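Local coordinates for protein prophenoloxidase b (PDB 3WKY) that is the precursor of a crustacean phenoloxidase, a type 3 copper protein that probably oxidises phenols once activated, at residues V428-I436 with P442-F450; H482-N493 with I538-S549. All coordinates share one frame; numbering follows the deposited sequence. Where two conformers were deposited one is given.

Interactions 1 and 2 meet along strand 424-432 in the Ig-like domain of a type 3 copper protein: interaction 1 joins this strand to 445-450, and interaction 2 pairs its sheet neighbour 485-493 with 541-548. Their centres lie about 16 Å apart. Strands 424-432 and 485-493 are neighbours in a three-stranded antiparallel sheet, where Gln431 N and Ser486 O are 2.8 Å apart in a probable hydrogen bond. Pro483 packs against both segments of interaction 1, its CG 3.3 Å from Glu432 OE2. Neither contact contains a residue of the dicopper pocket. Each instead borders an N-linked glycan, through Glu443 in interaction 1 and through Asp484 and His548 in interaction 2.

Interaction 1: V428-I436 with P442-F450; sequences VTVQEEHWI and PENLLHTFF
Val430 and Asn444 join two strands that do not pair regularly: the short axes of 428-432 and 445-450 approach to 6.4 Å and their directions differ by 38°. Pro442 to Leu445 form a type II turn whose Asn444 meets Val430 with both backbone and side chain. Asn444 N donates to Val430 O at 2.7 Å, while Val430 N donates to Asn444 OD1 at 2.9 Å. An amide side chain thereby stands in for a main-chain carbonyl. A water between the chains accepts from Glu432 N and donates to the carbonyl oxygens of Pro442 and Leu445. Beside these bonds the buried side chains of Val430 and Leu446 meet, CG1 to CD2 at 3.9 Å. In this Ig-like domain the chain here leaves the three-stranded sheet of 424-432 for the larger mixed sheet of 445-456, tying the two layers of a beta sandwich at their margin.

The buried carboxylate of Glu432 carries the next part. With CG anti to the backbone N (chi1 -170°) and the chain extended beyond it, both of its oxygens accept from His447. OE1 accepts from His447 ND1 through its syn lone pair in a nearly straight 2.8 Å bond in the imidazole plane, and OE2 accepts from His447 N on its syn side, the donor tilted out of the carboxylate plane. The bond to ND1 is likely to fix the rotation of the imidazole, while OE2 anchors the same carboxylate to the backbone. Trp435 NE1 reaches the same Glu432 OE1 from above the carboxylate plane, 3.0 Å away, and Ser441 OG also bonds to that oxygen. Phe449 CE2 lies 3.8 Å from Trp435 CZ3, over one face of the indole, while Ile436 CG2 lies over the opposite face. The two aromatic planes are inclined at 46°.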
loop_
_atom_site.group_PDB
_atom_site.type_symbol
_atom_site.label_atom_id
_atom_site.label_comp_id
_atom_site.label_asym_id
_atom_site.label_seq_id
_atom_site.Cartn_x
_atom_site.Cartn_y
_atom_site.Cartn_z
ATOM N N VAL A 428 -33.132 43.674 -18.466
ATOM C CA VAL A 428 -31.744 43.482 -18.842
ATOM C C VAL A 428 -31.758 42.890 -20.235
ATOM O O VAL A 428 -32.539 41.977 -20.512
ATOM C CB VAL A 428 -31.021 42.473 -17.913
ATOM C CG1 VAL A 428 -29.566 42.350 -18.316
ATOM C CG2 VAL A 428 -31.123 42.875 -16.445
ATOM N N THR A 429 -30.937 43.426 -21.131
ATOM C CA THR A 429 -30.773 42.841 -22.456
ATOM C C THR A 429 -29.310 42.914 -22.870
ATOM O O THR A 429 -28.619 43.878 -22.548
ATOM C CB THR A 429 -31.655 43.539 -23.518
ATOM O OG1 THR A 429 -31.450 42.917 -24.792
ATOM C CG2 THR A 429 -31.304 45.006 -23.627
ATOM N N VAL A 430 -28.852 41.890 -23.581
ATOM C CA VAL A 430 -27.478 41.818 -24.032
ATOM C C VAL A 430 -27.497 41.671 -25.548
ATOM O O VAL A 430 -28.295 40.897 -26.092
ATOM C CB VAL A 430 -26.756 40.618 -23.367
ATOM C CG1 VAL A 430 -25.391 40.389 -23.988
ATOM C CG2 VAL A 430 -26.627 40.855 -21.869
ATOM N N GLN A 431 -26.634 42.414 -26.235
ATOM C CA GLN A 431 -26.625 42.375 -27.694
ATOM C C GLN A 431 -25.223 42.407 -28.280
ATOM O O GLN A 431 -24.462 43.370 -28.095
ATOM C CB GLN A 431 -27.473 43.514 -28.287
ATOM C CG GLN A 431 -27.441 43.569 -29.820
ATOM C CD GLN A 431 -28.076 42.354 -30.469
ATOM O OE1 GLN A 431 -29.210 41.986 -30.152
ATOM N NE2 GLN A 431 -27.344 41.714 -31.380
ATOM N N GLU A 432 -24.894 41.353 -29.008
ATOM C CA GLU A 432 -23.616 41.267 -29.679
ATOM C C GLU A 432 -23.590 42.289 -30.802
ATOM O O GLU A 432 -24.577 42.465 -31.519
ATOM C CB GLU A 432 -23.426 39.866 -30.246
ATOM C CG GLU A 432 -22.035 39.598 -30.766
ATOM C CD GLU A 432 -21.789 38.126 -31.003
ATOM O OE1 GLU A 432 -22.399 37.560 -31.938
ATOM O OE2 GLU A 432 -20.973 37.545 -30.249
ATOM N N GLU A 433 -22.458 42.966 -30.940
ATOM C CA GLU A 433 -22.287 43.976 -31.978
ATOM C C GLU A 433 -22.054 43.315 -33.336
ATOM O O GLU A 433 -21.775 42.116 -33.416
ATOM C CB GLU A 433 -21.110 44.894 -31.634
ATOM C CG GLU A 433 -21.437 46.391 -31.655
ATOM C CD GLU A 433 -22.432 46.805 -30.580
ATOM O OE1 GLU A 433 -22.007 47.357 -29.541
ATOM O OE2 GLU A 433 -23.645 46.588 -30.772
ATOM N N HIS A 434 -22.179 44.096 -34.406
ATOM C CA HIS A 434 -21.903 43.602 -35.754
ATOM C C HIS A 434 -20.456 43.151 -35.870
ATOM O O HIS A 434 -19.545 43.875 -35.470
ATOM C CB HIS A 434 -22.171 44.694 -36.798
ATOM C CG HIS A 434 -21.626 44.373 -38.157
ATOM N ND1 HIS A 434 -20.353 44.727 -38.552
ATOM C CD2 HIS A 434 -22.178 43.725 -39.209
ATOM C CE1 HIS A 434 -20.143 44.309 -39.787
ATOM N NE2 HIS A 434 -21.237 43.700 -40.211
ATOM N N TRP A 435 -20.240 41.960 -36.416
ATOM C CA TRP A 435 -18.882 41.461 -36.589
ATOM C C TRP A 435 -18.675 40.739 -37.917
ATOM O O TRP A 435 -17.539 40.548 -38.357
ATOM C CB TRP A 435 -18.453 40.577 -35.406
ATOM C CG TRP A 435 -19.295 39.349 -35.199
ATOM C CD1 TRP A 435 -20.403 39.235 -34.410
ATOM C CD2 TRP A 435 -19.071 38.055 -35.767
ATOM N NE1 TRP A 435 -20.886 37.948 -34.459
ATOM C CE2 TRP A 435 -20.086 37.206 -35.288
ATOM C CE3 TRP A 435 -18.106 37.530 -36.636
ATOM C CZ2 TRP A 435 -20.172 35.863 -35.656
ATOM C CZ3 TRP A 435 -18.196 36.202 -37.004
ATOM C CH2 TRP A 435 -19.219 35.383 -36.513
ATOM N N ILE A 436 -19.765 40.334 -38.556
ATOM C CA ILE A 436 -19.663 39.732 -39.881
ATOM C C ILE A 436 -20.851 40.147 -40.755
ATOM O O ILE A 436 -21.999 40.131 -40.307
ATOM C CB ILE A 436 -19.508 38.187 -39.818
ATOM C CG1 ILE A 436 -19.128 37.633 -41.193
ATOM C CG2 ILE A 436 -20.770 37.516 -39.268
ATOM C CD1 ILE A 436 -18.960 36.122 -41.231
ATOM N N PRO A 442 -28.936 37.202 -32.672
ATOM C CA PRO A 442 -30.134 37.288 -31.841
ATOM C C PRO A 442 -29.748 37.850 -30.482
ATOM O O PRO A 442 -28.592 37.739 -30.062
ATOM C CB PRO A 442 -30.557 35.828 -31.697
ATOM C CG PRO A 442 -30.053 35.179 -32.931
ATOM C CD PRO A 442 -28.757 35.861 -33.251
ATOM N N GLU A 443 -30.710 38.460 -29.810
ATOM C CA GLU A 443 -30.510 39.053 -28.493
ATOM C C GLU A 443 -30.051 38.003 -27.483
ATOM O O GLU A 443 -30.508 36.862 -27.533
ATOM C CB GLU A 443 -31.834 39.644 -28.021
ATOM C CG GLU A 443 -31.715 40.828 -27.097
ATOM C CD GLU A 443 -33.017 41.606 -27.011
ATOM O OE1 GLU A 443 -33.659 41.570 -25.939
ATOM O OE2 GLU A 443 -33.393 42.250 -28.017
ATOM N N ASN A 444 -29.171 38.405 -26.567
ATOM C CA ASN A 444 -28.707 37.559 -25.464
ATOM C C ASN A 444 -27.874 36.352 -25.883
ATOM O O ASN A 444 -27.790 35.360 -25.147
ATOM C CB ASN A 444 -29.883 37.140 -24.584
ATOM C CG ASN A 444 -30.658 38.323 -24.081
ATOM O OD1 ASN A 444 -30.073 39.288 -23.581
ATOM N ND2 ASN A 444 -31.986 38.278 -24.224
ATOM N N LEU A 445 -27.264 36.454 -27.060
ATOM C CA LEU A 445 -26.372 35.424 -27.579
ATOM C C LEU A 445 -24.987 36.004 -27.818
ATOM O O LEU A 445 -24.837 37.034 -28.489
ATOM C CB LEU A 445 -26.924 34.832 -28.881
ATOM C CG LEU A 445 -26.054 33.808 -29.622
ATOM C CD1 LEU A 445 -25.857 32.535 -28.799
ATOM C CD2 LEU A 445 -26.639 33.466 -30.992
ATOM N N LEU A 446 -23.969 35.354 -27.253
ATOM C CA LEU A 446 -22.584 35.781 -27.447
ATOM C C LEU A 446 -21.813 34.673 -28.148
ATOM O O LEU A 446 -22.140 33.489 -27.996
ATOM C CB LEU A 446 -21.921 36.102 -26.103
ATOM C CG LEU A 446 -22.571 37.207 -25.264
ATOM C CD1 LEU A 446 -21.772 37.447 -23.988
ATOM C CD2 LEU A 446 -22.682 38.495 -26.069
ATOM N N HIS A 447 -20.798 35.045 -28.925
ATOM C CA HIS A 447 -20.006 34.037 -29.620
ATOM C C HIS A 447 -18.535 34.101 -29.252
ATOM O O HIS A 447 -18.036 35.118 -28.779
ATOM C CB HIS A 447 -20.131 34.170 -31.143
ATOM C CG HIS A 447 -21.475 33.798 -31.679
ATOM N ND1 HIS A 447 -22.444 34.735 -31.964
ATOM C CD2 HIS A 447 -22.014 32.591 -31.982
ATOM C CE1 HIS A 447 -23.523 34.121 -32.423
ATOM N NE2 HIS A 447 -23.288 32.823 -32.444
ATOM N N THR A 448 -17.852 32.985 -29.461
ATOM C CA THR A 448 -16.397 32.962 -29.347
ATOM C C THR A 448 -15.855 32.171 -30.512
ATOM O O THR A 448 -16.570 31.378 -31.132
ATOM C CB THR A 448 -15.858 32.338 -28.028
ATOM O OG1 THR A 448 -16.126 30.932 -28.010
ATOM C CG2 THR A 448 -16.461 33.009 -26.801
ATOM N N PHE A 449 -14.599 32.432 -30.864
ATOM C CA PHE A 449 -13.942 31.703 -31.956
ATOM C C PHE A 449 -12.433 31.916 -31.898
ATOM O O PHE A 449 -11.955 32.758 -31.134
ATOM C CB PHE A 449 -14.494 32.128 -33.328
ATOM C CG PHE A 449 -14.789 33.599 -33.436
ATOM C CD1 PHE A 449 -13.769 34.538 -33.365
ATOM C CD2 PHE A 449 -16.089 34.038 -33.615
ATOM C CE1 PHE A 449 -14.040 35.893 -33.460
ATOM C CE2 PHE A 449 -16.370 35.393 -33.714
ATOM C CZ PHE A 449 -15.344 36.318 -33.637
ATOM N N PHE A 450 -11.675 31.163 -32.688
ATOM C CA PHE A 450 -10.227 31.363 -32.698
ATOM C C PHE A 450 -9.787 32.267 -33.845
ATOM O O PHE A 450 -10.307 32.170 -34.956
ATOM C CB PHE A 450 -9.467 30.034 -32.727
ATOM C CG PHE A 450 -9.504 29.300 -31.416
ATOM C CD1 PHE A 450 -8.558 29.566 -30.431
ATOM C CD2 PHE A 450 -10.496 28.360 -31.158
ATOM C CE1 PHE A 450 -8.595 28.896 -29.211
ATOM C CE2 PHE A 450 -10.542 27.686 -29.940
ATOM C CZ PHE A 450 -9.592 27.952 -28.969
HETATM O O HOH W 1 -33.776 40.407 -23.218
HETATM O O HOH W 2 -30.885 44.012 -28.943
HETATM O O HOH W 3 -26.460 39.077 -28.922
#

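Interaction 2: H482-N493 with I538-S549; sequences HPDFSYTITVNN and IAPGIAYITRHS. With NAG (2-acetamido-2-deoxy-beta-D-glucopyranose), chain F.
Phe485 O is gripped by Ser549 N, 2.7 Å away, and by a water that also donates to Arg547 O. In return, Ser549 OG accepts from Phe485 N at 3.1 Å in an almost straight bond (170°). Its CB sits over one face of the Phe485 ring, 3.6 Å from the centroid, as a CH-pi contact. Beside this end, Asp484 OD2 accepts from N2 of the N-acetylglucosamine at 2.8 Å, while OD1 forms a salt bridge with Arg576.

From here strands 485-493 and 541-548 run antiparallel, at 161°, with paired backbone bonds from Tyr487 and Arg547 to Asn493 and Gly541. They belong to the smaller sheet of the Ig-like beta sandwich. Tyr487, Val491, Ile545 and Arg547 face strands of the other sheet, among them 501-509 and 528-534; on this same face of the small sheet Val491 CG2 meets Ile545 CD1 at 3.8 Å. On the reverse face Thr488 OG1 and Thr546 OG1 share a 2.8 Å hydrogen bond.

The Tyr487 ring, its CG set between the backbone N and the carbonyl carbon (chi1 65°), lies alongside Arg547, whose CB is over the ring face, 3.9 Å from the centroid. Asp531 OD2 takes both a hydrogen bond from Tyr487 OH and a salt bridge from Arg547 NE. Replacing Tyr487 with alanine would probably leave Asp531 without one of its donors and Arg547 without the ring under its CB. At the far end, Asn493 ND2 donates to Ile538 O, 3.0 Å away, and to Asp497 O, while its OD1 is hydrogen-bonded to Thr495 OG1.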
loop_
_atom_site.group_PDB
_atom_site.type_symbol
_atom_site.label_atom_id
_atom_site.label_comp_id
_atom_site.label_asym_id
_atom_site.label_seq_id
_atom_site.Cartn_x
_atom_site.Cartn_y
_atom_site.Cartn_z
ATOM N N HIS A 482 -13.572 37.007 -29.190
ATOM C CA HIS A 482 -15.020 37.171 -29.191
ATOM C C HIS A 482 -15.346 38.519 -29.827
ATOM O O HIS A 482 -14.535 39.436 -29.761
ATOM C CB HIS A 482 -15.542 37.167 -27.750
ATOM C CG HIS A 482 -15.131 38.372 -26.963
ATOM N ND1 HIS A 482 -15.889 39.526 -26.913
ATOM C CD2 HIS A 482 -14.027 38.621 -26.216
ATOM C CE1 HIS A 482 -15.281 40.420 -26.158
ATOM N NE2 HIS A 482 -14.145 39.896 -25.723
ATOM N N PRO A 483 -16.531 38.641 -30.451
ATOM C CA PRO A 483 -17.016 39.945 -30.940
ATOM C C PRO A 483 -17.332 40.891 -29.787
ATOM O O PRO A 483 -17.690 40.407 -28.705
ATOM C CB PRO A 483 -18.328 39.588 -31.655
ATOM C CG PRO A 483 -18.214 38.140 -31.990
ATOM C CD PRO A 483 -17.394 37.525 -30.876
ATOM N N ASP A 484 -17.222 42.204 -29.998
ATOM C CA ASP A 484 -17.722 43.161 -29.009
ATOM C C ASP A 484 -19.199 42.904 -28.726
ATOM O O ASP A 484 -19.931 42.414 -29.590
ATOM C CB ASP A 484 -17.583 44.611 -29.496
ATOM C CG ASP A 484 -16.140 45.073 -29.605
ATOM O OD1 ASP A 484 -15.250 44.459 -28.979
ATOM O OD2 ASP A 484 -15.904 46.076 -30.317
ATOM N N PHE A 485 -19.636 43.234 -27.516
ATOM C CA PHE A 485 -21.053 43.214 -27.198
ATOM C C PHE A 485 -21.390 44.370 -26.275
ATOM O O PHE A 485 -20.504 44.972 -25.662
ATOM C CB PHE A 485 -21.484 41.879 -26.562
ATOM C CG PHE A 485 -20.813 41.574 -25.247
ATOM C CD1 PHE A 485 -19.580 40.936 -25.217
ATOM C CD2 PHE A 485 -21.433 41.885 -24.042
ATOM C CE1 PHE A 485 -18.958 40.647 -24.010
ATOM C CE2 PHE A 485 -20.821 41.597 -22.830
ATOM C CZ PHE A 485 -19.577 40.973 -22.816
ATOM N N SER A 486 -22.675 44.705 -26.199
ATOM C CA SER A 486 -23.124 45.675 -25.217
ATOM C C SER A 486 -24.296 45.099 -24.436
ATOM O O SER A 486 -24.859 44.068 -24.808
ATOM C CB SER A 486 -23.548 46.976 -25.890
ATOM O OG SER A 486 -24.808 46.810 -26.506
ATOM N N TYR A 487 -24.640 45.748 -23.333
ATOM C CA TYR A 487 -25.822 45.359 -22.576
ATOM C C TYR A 487 -26.545 46.618 -22.111
ATOM O O TYR A 487 -25.922 47.668 -21.944
ATOM C CB TYR A 487 -25.484 44.439 -21.388
ATOM C CG TYR A 487 -24.640 45.075 -20.308
ATOM C CD1 TYR A 487 -25.207 45.912 -19.357
ATOM C CD2 TYR A 487 -23.277 44.808 -20.214
ATOM C CE1 TYR A 487 -24.441 46.496 -18.376
ATOM C CE2 TYR A 487 -22.505 45.380 -19.221
ATOM C CZ TYR A 487 -23.086 46.216 -18.308
ATOM O OH TYR A 487 -22.323 46.795 -17.321
ATOM N N THR A 488 -27.849 46.509 -21.897
ATOM C CA THR A 488 -28.615 47.639 -21.385
ATOM C C THR A 488 -29.432 47.217 -20.174
ATOM O O THR A 488 -30.138 46.200 -20.207
ATOM C CB THR A 488 -29.530 48.238 -22.465
ATOM O OG1 THR A 488 -28.720 48.723 -23.543
ATOM C CG2 THR A 488 -30.353 49.404 -21.893
ATOM N N ILE A 489 -29.308 47.993 -19.102
ATOM C CA ILE A 489 -30.072 47.755 -17.899
ATOM C C ILE A 489 -31.152 48.829 -17.819
ATOM O O ILE A 489 -30.850 50.019 -17.900
ATOM C CB ILE A 489 -29.197 47.865 -16.640
ATOM C CG1 ILE A 489 -27.933 46.994 -16.771
ATOM C CG2 ILE A 489 -29.999 47.482 -15.396
ATOM C CD1 ILE A 489 -28.217 45.532 -17.097
ATOM N N THR A 490 -32.401 48.403 -17.675
ATOM C CA THR A 490 -33.502 49.342 -17.465
ATOM C C THR A 490 -33.780 49.405 -15.970
ATOM O O THR A 490 -34.027 48.369 -15.339
ATOM C CB THR A 490 -34.763 48.879 -18.203
ATOM O OG1 THR A 490 -34.472 48.729 -19.603
ATOM C CG2 THR A 490 -35.898 49.901 -18.037
ATOM N N VAL A 491 -33.723 50.605 -15.394
ATOM C CA VAL A 491 -33.982 50.760 -13.967
ATOM C C VAL A 491 -35.076 51.798 -13.705
ATOM O O VAL A 491 -35.425 52.582 -14.589
ATOM C CB VAL A 491 -32.725 51.159 -13.188
ATOM C CG1 VAL A 491 -31.585 50.174 -13.462
ATOM C CG2 VAL A 491 -32.292 52.570 -13.543
ATOM N N ASN A 492 -35.612 51.790 -12.491
ATOM C CA ASN A 492 -36.530 52.839 -12.066
ATOM C C ASN A 492 -36.091 53.463 -10.758
ATOM O O ASN A 492 -35.769 52.758 -9.797
ATOM C CB ASN A 492 -37.961 52.319 -11.920
ATOM C CG ASN A 492 -38.960 53.446 -11.665
ATOM O OD1 ASN A 492 -39.069 54.370 -12.471
ATOM N ND2 ASN A 492 -39.682 53.380 -10.542
ATOM N N ASN A 493 -36.068 54.792 -10.729
ATOM C CA ASN A 493 -35.872 55.526 -9.495
ATOM C C ASN A 493 -37.244 56.027 -9.074
ATOM O O ASN A 493 -37.776 56.957 -9.684
ATOM C CB ASN A 493 -34.922 56.700 -9.728
ATOM C CG ASN A 493 -34.767 57.589 -8.510
ATOM O OD1 ASN A 493 -35.357 57.349 -7.456
ATOM N ND2 ASN A 493 -33.950 58.628 -8.649
ATOM N N ILE A 538 -29.103 59.003 -11.235
ATOM C CA ILE A 538 -30.320 58.590 -11.920
ATOM C C ILE A 538 -31.453 59.541 -11.530
ATOM O O ILE A 538 -31.752 59.698 -10.346
ATOM C CB ILE A 538 -30.719 57.143 -11.512
ATOM C CG1 ILE A 538 -29.547 56.175 -11.721
ATOM C CG2 ILE A 538 -31.922 56.660 -12.301
ATOM C CD1 ILE A 538 -29.194 55.966 -13.168
ATOM N N ALA A 539 -32.059 60.184 -12.522
ATOM C CA ALA A 539 -33.192 61.079 -12.279
ATOM C C ALA A 539 -34.395 60.269 -11.829
ATOM O O ALA A 539 -34.521 59.092 -12.189
ATOM C CB ALA A 539 -33.537 61.849 -13.546
ATOM N N PRO A 540 -35.298 60.897 -11.058
ATOM C CA PRO A 540 -36.569 60.236 -10.756
ATOM C C PRO A 540 -37.187 59.698 -12.037
ATOM O O PRO A 540 -37.124 60.368 -13.071
ATOM C CB PRO A 540 -37.414 61.374 -10.181
ATOM C CG PRO A 540 -36.400 62.233 -9.479
ATOM C CD PRO A 540 -35.164 62.188 -10.357
ATOM N N GLY A 541 -37.732 58.487 -11.982
ATOM C CA GLY A 541 -38.267 57.843 -13.166
ATOM C C GLY A 541 -37.373 56.761 -13.758
ATOM O O GLY A 541 -36.403 56.306 -13.141
ATOM N N ILE A 542 -37.704 56.370 -14.983
ATOM C CA ILE A 542 -37.036 55.269 -15.668
ATOM C C ILE A 542 -35.751 55.705 -16.373
ATOM O O ILE A 542 -35.685 56.784 -16.950
ATOM C CB ILE A 542 -38.009 54.595 -16.665
ATOM C CG1 ILE A 542 -39.033 53.757 -15.898
ATOM C CG2 ILE A 542 -37.271 53.735 -17.681
ATOM C CD1 ILE A 542 -39.909 52.898 -16.776
ATOM N N ALA A 543 -34.713 54.870 -16.307
ATOM C CA ALA A 543 -33.463 55.158 -17.010
ATOM C C ALA A 543 -32.934 53.903 -17.688
ATOM O O ALA A 543 -33.202 52.780 -17.242
ATOM C CB ALA A 543 -32.418 55.735 -16.060
ATOM N N TYR A 544 -32.203 54.106 -18.776
ATOM C CA TYR A 544 -31.556 53.021 -19.496
ATOM C C TYR A 544 -30.060 53.237 -19.390
ATOM O O TYR A 544 -29.561 54.322 -19.698
ATOM C CB TYR A 544 -31.989 53.012 -20.963
ATOM C CG TYR A 544 -33.491 52.981 -21.145
ATOM C CD1 TYR A 544 -34.192 51.788 -21.059
ATOM C CD2 TYR A 544 -34.209 54.148 -21.396
ATOM C CE1 TYR A 544 -35.561 51.749 -21.213
ATOM C CE2 TYR A 544 -35.583 54.114 -21.556
ATOM C CZ TYR A 544 -36.252 52.911 -21.462
ATOM O OH TYR A 544 -37.616 52.855 -21.617
ATOM N N ILE A 545 -29.341 52.219 -18.927
ATOM C CA ILE A 545 -27.894 52.328 -18.798
ATOM C C ILE A 545 -27.267 51.278 -19.705
ATOM O O ILE A 545 -27.538 50.081 -19.564
ATOM C CB ILE A 545 -27.418 52.124 -17.348
ATOM C CG1 ILE A 545 -28.016 53.191 -16.428
ATOM C CG2 ILE A 545 -25.907 52.185 -17.275
ATOM C CD1 ILE A 545 -29.045 52.655 -15.470
ATOM N N THR A 546 -26.451 51.741 -20.646
ATOM C CA THR A 546 -25.871 50.884 -21.670
ATOM C C THR A 546 -24.358 50.869 -21.508
ATOM O O THR A 546 -23.735 51.926 -21.390
ATOM C CB THR A 546 -26.204 51.409 -23.077
ATOM O OG1 THR A 546 -27.603 51.240 -23.329
ATOM C CG2 THR A 546 -25.405 50.657 -24.137
ATOM N N ARG A 547 -23.772 49.673 -21.488
ATOM C CA ARG A 547 -22.329 49.536 -21.387
ATOM C C ARG A 547 -21.800 48.686 -22.522
ATOM O O ARG A 547 -22.405 47.675 -22.891
ATOM C CB ARG A 547 -21.941 48.894 -20.050
ATOM C CG ARG A 547 -22.094 49.826 -18.868
ATOM C CD ARG A 547 -20.891 50.737 -18.726
ATOM N NE ARG A 547 -19.834 50.095 -17.946
ATOM C CZ ARG A 547 -18.767 50.722 -17.463
ATOM N NH1 ARG A 547 -18.600 52.018 -17.683
ATOM N NH2 ARG A 547 -17.863 50.052 -16.754
ATOM N N HIS A 548 -20.665 49.093 -23.078
ATOM C CA HIS A 548 -19.977 48.341 -24.129
ATOM C C HIS A 548 -18.969 47.419 -23.462
ATOM O O HIS A 548 -18.438 47.752 -22.407
ATOM C CB HIS A 548 -19.227 49.289 -25.069
ATOM C CG HIS A 548 -18.632 48.613 -26.272
ATOM N ND1 HIS A 548 -17.445 47.918 -26.225
ATOM C CD2 HIS A 548 -19.066 48.544 -27.552
ATOM C CE1 HIS A 548 -17.174 47.434 -27.428
ATOM N NE2 HIS A 548 -18.136 47.804 -28.250
ATOM N N SER A 549 -18.694 46.288 -24.086
ATOM C CA SER A 549 -17.786 45.311 -23.482
ATOM C C SER A 549 -16.375 45.866 -23.271
ATOM O O SER A 549 -15.718 45.527 -22.282
ATOM C CB SER A 549 -17.802 44.000 -24.279
ATOM O OG SER A 549 -17.396 44.180 -25.624
HETATM C C1 NAG F . -12.808 46.944 -28.538
HETATM C C2 NAG F . -13.015 47.875 -29.736
HETATM C C3 NAG F . -12.623 47.150 -31.017
HETATM C C4 NAG F . -11.177 46.686 -30.914
HETATM C C5 NAG F . -10.922 45.923 -29.617
HETATM C C6 NAG F . -9.424 45.728 -29.416
HETATM C C7 NAG F . -14.617 49.702 -29.777
HETATM C C8 NAG F . -15.907 50.168 -30.387
HETATM N N2 NAG F . -14.375 48.390 -29.810
HETATM O O3 NAG F . -12.758 48.005 -32.128
HETATM O O4 NAG F . -10.863 45.857 -32.013
HETATM O O5 NAG F . -11.431 46.611 -28.487
HETATM O O6 NAG F . -8.883 46.924 -28.897
HETATM O O7 NAG F . -13.837 50.515 -29.277
HETATM O O HOH W 4 -21.044 44.880 -22.452
#